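Local atomic coordinates of protein B (Streptococcus agalactiae, PDB entry 5H6I), a protein that permeabilises membranes as the secreted, pore-forming CAMP factor of this bacterium and is also classed among the bacterial Fc-binding proteins, with affinity for IgG. Residues A[127-130]-A[131-135]; A[151-154]-A[155-158]. All blocks are in the same frame, centred on the assembly; numbering follows the deposited sequence.

Interaction 1 of 2, residues A[127-130]-A[131-135]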
loop_
_atom_site.group_PDB
_atom_site.type_symbol
_atom_site.label_atom_id
_atom_site.label_comp_id
_atom_site.label_asym_id
_atom_site.label_seq_id
_atom_site.Cartn_x
_atom_site.Cartn_y
_atom_site.Cartn_z
ATOM N N MET A 127 7.773 6.132 -8.937
ATOM C CA MET A 127 8.141 5.841 -7.556
ATOM C C MET A 127 8.108 4.345 -7.267
ATOM O O MET A 127 8.969 3.833 -6.542
ATOM C CB MET A 127 7.219 6.595 -6.598
ATOM C CG MET A 127 7.934 7.150 -5.384
ATOM S SD MET A 127 7.829 6.040 -3.975
ATOM C CE MET A 127 6.107 6.251 -3.542
ATOM N N GLY A 128 7.125 3.627 -7.817
ATOM C CA GLY A 128 7.128 2.180 -7.697
ATOM C C GLY A 128 8.343 1.545 -8.344
ATOM O O GLY A 128 8.802 0.486 -7.911
ATOM N N PHE A 129 8.878 2.184 -9.386
ATOM C CA PHE A 129 10.122 1.720 -9.993
ATOM C C PHE A 129 11.299 1.908 -9.044
ATOM O O PHE A 129 12.217 1.079 -9.012
ATOM C CB PHE A 129 10.362 2.466 -11.306
ATOM C CG PHE A 129 11.413 1.842 -12.178
ATOM C CD1 PHE A 129 11.203 0.605 -12.763
ATOM C CD2 PHE A 129 12.608 2.500 -12.422
ATOM C CE1 PHE A 129 12.167 0.033 -13.570
ATOM C CE2 PHE A 129 13.576 1.933 -13.228
ATOM C CZ PHE A 129 13.355 0.698 -13.803
ATOM N N GLY A 130 11.289 2.990 -8.263
ATOM C CA GLY A 130 12.372 3.220 -7.320
ATOM C C GLY A 130 12.345 2.257 -6.149
ATOM O O GLY A 130 13.393 1.775 -5.708
ATOM N N ILE A 131 11.152 1.972 -5.621
ATOM C CA ILE A 131 11.033 0.991 -4.544
ATOM C C ILE A 131 11.463 -0.384 -5.034
ATOM O O ILE A 131 12.069 -1.165 -4.289
ATOM C CB ILE A 131 9.596 0.973 -3.992
ATOM C CG1 ILE A 131 9.168 2.378 -3.563
ATOM C CG2 ILE A 131 9.482 0.003 -2.823
ATOM C CD1 ILE A 131 7.770 2.435 -2.988
ATOM N N THR A 132 11.160 -0.700 -6.295
ATOM C CA THR A 132 11.638 -1.945 -6.888
ATOM C C THR A 132 13.162 -1.995 -6.888
ATOM O O THR A 132 13.762 -3.012 -6.524
ATOM C CB THR A 132 11.093 -2.088 -8.311
ATOM O OG1 THR A 132 9.694 -2.398 -8.261
ATOM C CG2 THR A 132 11.828 -3.188 -9.065
ATOM N N LYS A 133 13.804 -0.891 -7.281
ATOM C CA LYS A 133 15.262 -0.840 -7.276
ATOM C C LYS A 133 15.825 -0.987 -5.868
ATOM O O LYS A 133 16.932 -1.504 -5.695
ATOM C CB LYS A 133 15.742 0.468 -7.906
ATOM C CG LYS A 133 16.102 0.350 -9.377
ATOM C CD LYS A 133 15.724 1.603 -10.154
ATOM C CE LYS A 133 16.631 2.771 -9.801
ATOM N NZ LYS A 133 16.294 3.991 -10.587
ATOM N N LEU A 134 15.079 -0.545 -4.854
ATOM C CA LEU A 134 15.559 -0.670 -3.481
ATOM C C LEU A 134 15.446 -2.107 -2.988
ATOM O O LEU A 134 16.394 -2.651 -2.411
ATOM C CB LEU A 134 14.784 0.279 -2.566
ATOM C CG LEU A 134 15.160 0.240 -1.084
ATOM C CD1 LEU A 134 16.667 0.337 -0.913
ATOM C CD2 LEU A 134 14.463 1.357 -0.326
ATOM N N VAL A 135 14.290 -2.738 -3.210
ATOM C CA VAL A 135 14.091 -4.113 -2.758
ATOM C C VAL A 135 15.059 -5.059 -3.455
ATOM O O VAL A 135 15.516 -6.043 -2.860
ATOM C CB VAL A 135 12.625 -4.535 -2.975
ATOM C CG1 VAL A 135 12.410 -5.977 -2.542
ATOM C CG2 VAL A 135 11.688 -3.606 -2.217
#
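Met127 and Ile131, one turn apart on helix 121-139, meet through SD and the outer end of the isoleucine, with Met127 SD 3.7 Å from Ile131 CD1. The bend of the methionine chain at chi2 (-95°) helps to set the sulfur against Ile131, and the two side chains cross obliquely. Ile131 CG1 also rests on the carbonyl of the preceding turn, 3.3 Å from Met127 O. A second apolar contact joins Phe129 to the aliphatic part of Lys133: Lys133 CD meets the ring 3.8 Å from Phe129 CE2 and 4.0 Å from Phe129 CD2.

Thr132 OG1 gives a hydrogen bond of 3.0 Å to Gly128 O, the same oxygen that accepts Thr132 N at 3.1 Å. Two donors of one residue thus grip one carbonyl, reaching it from opposite faces of its plane; the amide lies well above that plane, the hydroxyl nearer to it. The conformation of Thr132 that permits this puts OG1 beside the backbone N (chi1 -73°), turned back toward the earlier turn. The main-chain bonds Ile131 N to Met127 O, Lys133 N to Phe129 O and Leu134 N to Gly130 O complete the turn.

Met127 and Ile131 face Tyr64 and helix 93-115, where they touch Ser112 and Ala108 respectively, while Leu134 packs on helix 145-163. The i to i+4 bonding, with the threonine hydroxyl returned to the carbonyl four residues earlier, is typical of an alpha-helix, here one whose Met127, Ile131 and Leu134 side is buried against neighbouring helices of an all-helical bundle.

Interaction 2 of 2, residues A[151-154]-A[155-158]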
loop_
_atom_site.group_PDB
_atom_site.type_symbol
_atom_site.label_atom_id
_atom_site.label_comp_id
_atom_site.label_asym_id
_atom_site.label_seq_id
_atom_site.Cartn_x
_atom_site.Cartn_y
_atom_site.Cartn_z
ATOM N N GLN A 151 20.812 3.742 -2.559
ATOM C CA GLN A 151 19.506 3.559 -3.181
ATOM C C GLN A 151 18.383 4.077 -2.291
ATOM O O GLN A 151 17.348 4.525 -2.800
ATOM C CB GLN A 151 19.290 2.084 -3.516
ATOM C CG GLN A 151 18.040 1.804 -4.333
ATOM C CD GLN A 151 17.928 2.689 -5.559
ATOM O OE1 GLN A 151 18.894 2.868 -6.302
ATOM N NE2 GLN A 151 16.743 3.248 -5.777
ATOM N N VAL A 152 18.563 4.026 -0.969
ATOM C CA VAL A 152 17.563 4.582 -0.062
ATOM C C VAL A 152 17.432 6.084 -0.279
ATOM O O VAL A 152 16.325 6.639 -0.249
ATOM C CB VAL A 152 17.921 4.243 1.398
ATOM C CG1 VAL A 152 17.161 5.138 2.365
ATOM C CG2 VAL A 152 17.632 2.778 1.687
ATOM N N ASN A 153 18.557 6.763 -0.519
ATOM C CA ASN A 153 18.506 8.188 -0.822
ATOM C C ASN A 153 17.895 8.448 -2.193
ATOM O O ASN A 153 17.236 9.475 -2.390
ATOM C CB ASN A 153 19.906 8.794 -0.736
ATOM C CG ASN A 153 20.469 8.757 0.672
ATOM O OD1 ASN A 153 19.738 8.925 1.649
ATOM N ND2 ASN A 153 21.773 8.534 0.784
ATOM N N ASP A 154 18.106 7.538 -3.147
ATOM C CA ASP A 154 17.427 7.646 -4.435
ATOM C C ASP A 154 15.916 7.623 -4.255
ATOM O O ASP A 154 15.192 8.391 -4.900
ATOM C CB ASP A 154 17.870 6.511 -5.359
ATOM C CG ASP A 154 18.796 6.981 -6.461
ATOM O OD1 ASP A 154 19.337 8.102 -6.348
ATOM O OD2 ASP A 154 18.983 6.229 -7.440
ATOM N N VAL A 155 15.425 6.753 -3.373
ATOM C CA VAL A 155 13.991 6.672 -3.115
ATOM C C VAL A 155 13.498 7.952 -2.450
ATOM O O VAL A 155 12.467 8.514 -2.838
ATOM C CB VAL A 155 13.676 5.429 -2.263
ATOM C CG1 VAL A 155 12.282 5.527 -1.661
ATOM C CG2 VAL A 155 13.817 4.166 -3.101
ATOM N N LYS A 156 14.232 8.436 -1.445
ATOM C CA LYS A 156 13.823 9.652 -0.748
ATOM C C LYS A 156 13.827 10.854 -1.686
ATOM O O LYS A 156 12.910 11.683 -1.647
ATOM C CB LYS A 156 14.735 9.901 0.452
ATOM C CG LYS A 156 14.380 9.076 1.679
ATOM C CD LYS A 156 15.456 9.188 2.747
ATOM C CE LYS A 156 15.064 8.440 4.009
ATOM N NZ LYS A 156 16.208 8.321 4.954
ATOM N N ALA A 157 14.852 10.965 -2.536
ATOM C CA ALA A 157 14.864 12.024 -3.537
ATOM C C ALA A 157 13.750 11.838 -4.557
ATOM O O ALA A 157 13.192 12.824 -5.052
ATOM C CB ALA A 157 16.222 12.075 -4.237
ATOM N N LEU A 158 13.413 10.587 -4.881
ATOM C CA LEU A 158 12.311 10.328 -5.800
ATOM C C LEU A 158 10.972 10.719 -5.190
ATOM O O LEU A 158 10.058 11.124 -5.917
ATOM C CB LEU A 158 12.305 8.853 -6.200
ATOM C CG LEU A 158 11.577 8.459 -7.484
ATOM C CD1 LEU A 158 12.134 9.217 -8.677
ATOM C CD2 LEU A 158 11.688 6.961 -7.700
#
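Regular i to i+4 hydrogen bonding of an alpha-helix defines this part of helix 145-163, a helix with one buried flank and one exposed flank. Four main-chain bonds link residues 151-154 to 155-158: Val155 N to Gln151 O, Lys156 N to Val152 O, Ala157 N to Asn153 O at 2.8 Å and Leu158 N to Asp154 O, also 2.8 Å. The straightest is that of Ala157, with 167° at the hydrogen, whereas the bond from Leu158 is the most bent.

On the buried flank Gln151 approaches Val155 at about a right angle. The glutamine chain starts away from the next turn but folds at chi2 (50°), bringing Gln151 NE2 to 4.1 Å from Val155 CG2, a loose van der Waals contact. The same methyl sits 3.6 Å from Gln151 O, covering the carbonyl that Val155 N already engages.

Lys156 has an extended chain beyond CG, which runs back along the helix over Val152: Lys156 CG is 3.7 Å from Val152 O, and Lys156 NZ ends 4.2 Å from Val152 CG1. At the far end, Leu158 CB comes 3.2 Å from Asp154 O, a close approach that goes with the backbone bond between the two residues.

Helix 145-163 lies against two neighbours. Gln151 touches Lys133, Leu134 and Arg137 of helix 121-139; Val152 touches Leu134 there and Ala101 and Asp104 of helix 93-115, with Val155 on Ala108 of the latter. Lys156 makes a weak, long ion pair with Asp104.

Overall arrangement
Interactions 1 and 2 lie on consecutive helices, 121-139 and 145-163, with centres about 9 Å apart on the same side of the chain's centre. They touch directly. Gly130 offers no side chain where the helices meet, and its carbonyl oxygen contacts the next helix: Gly130 O is 3.6 Å from Val155 CG2. Gln151 extends the seam, with its CG 3.6 Å from Leu134 CA and its NE2 3.6 Å from Lys133 CB. Ala108 of helix 93-115 is shared, touching Ile131 of interaction 1 and Val155 of interaction 2, so one residue bridges both contacts within this three-helix packing.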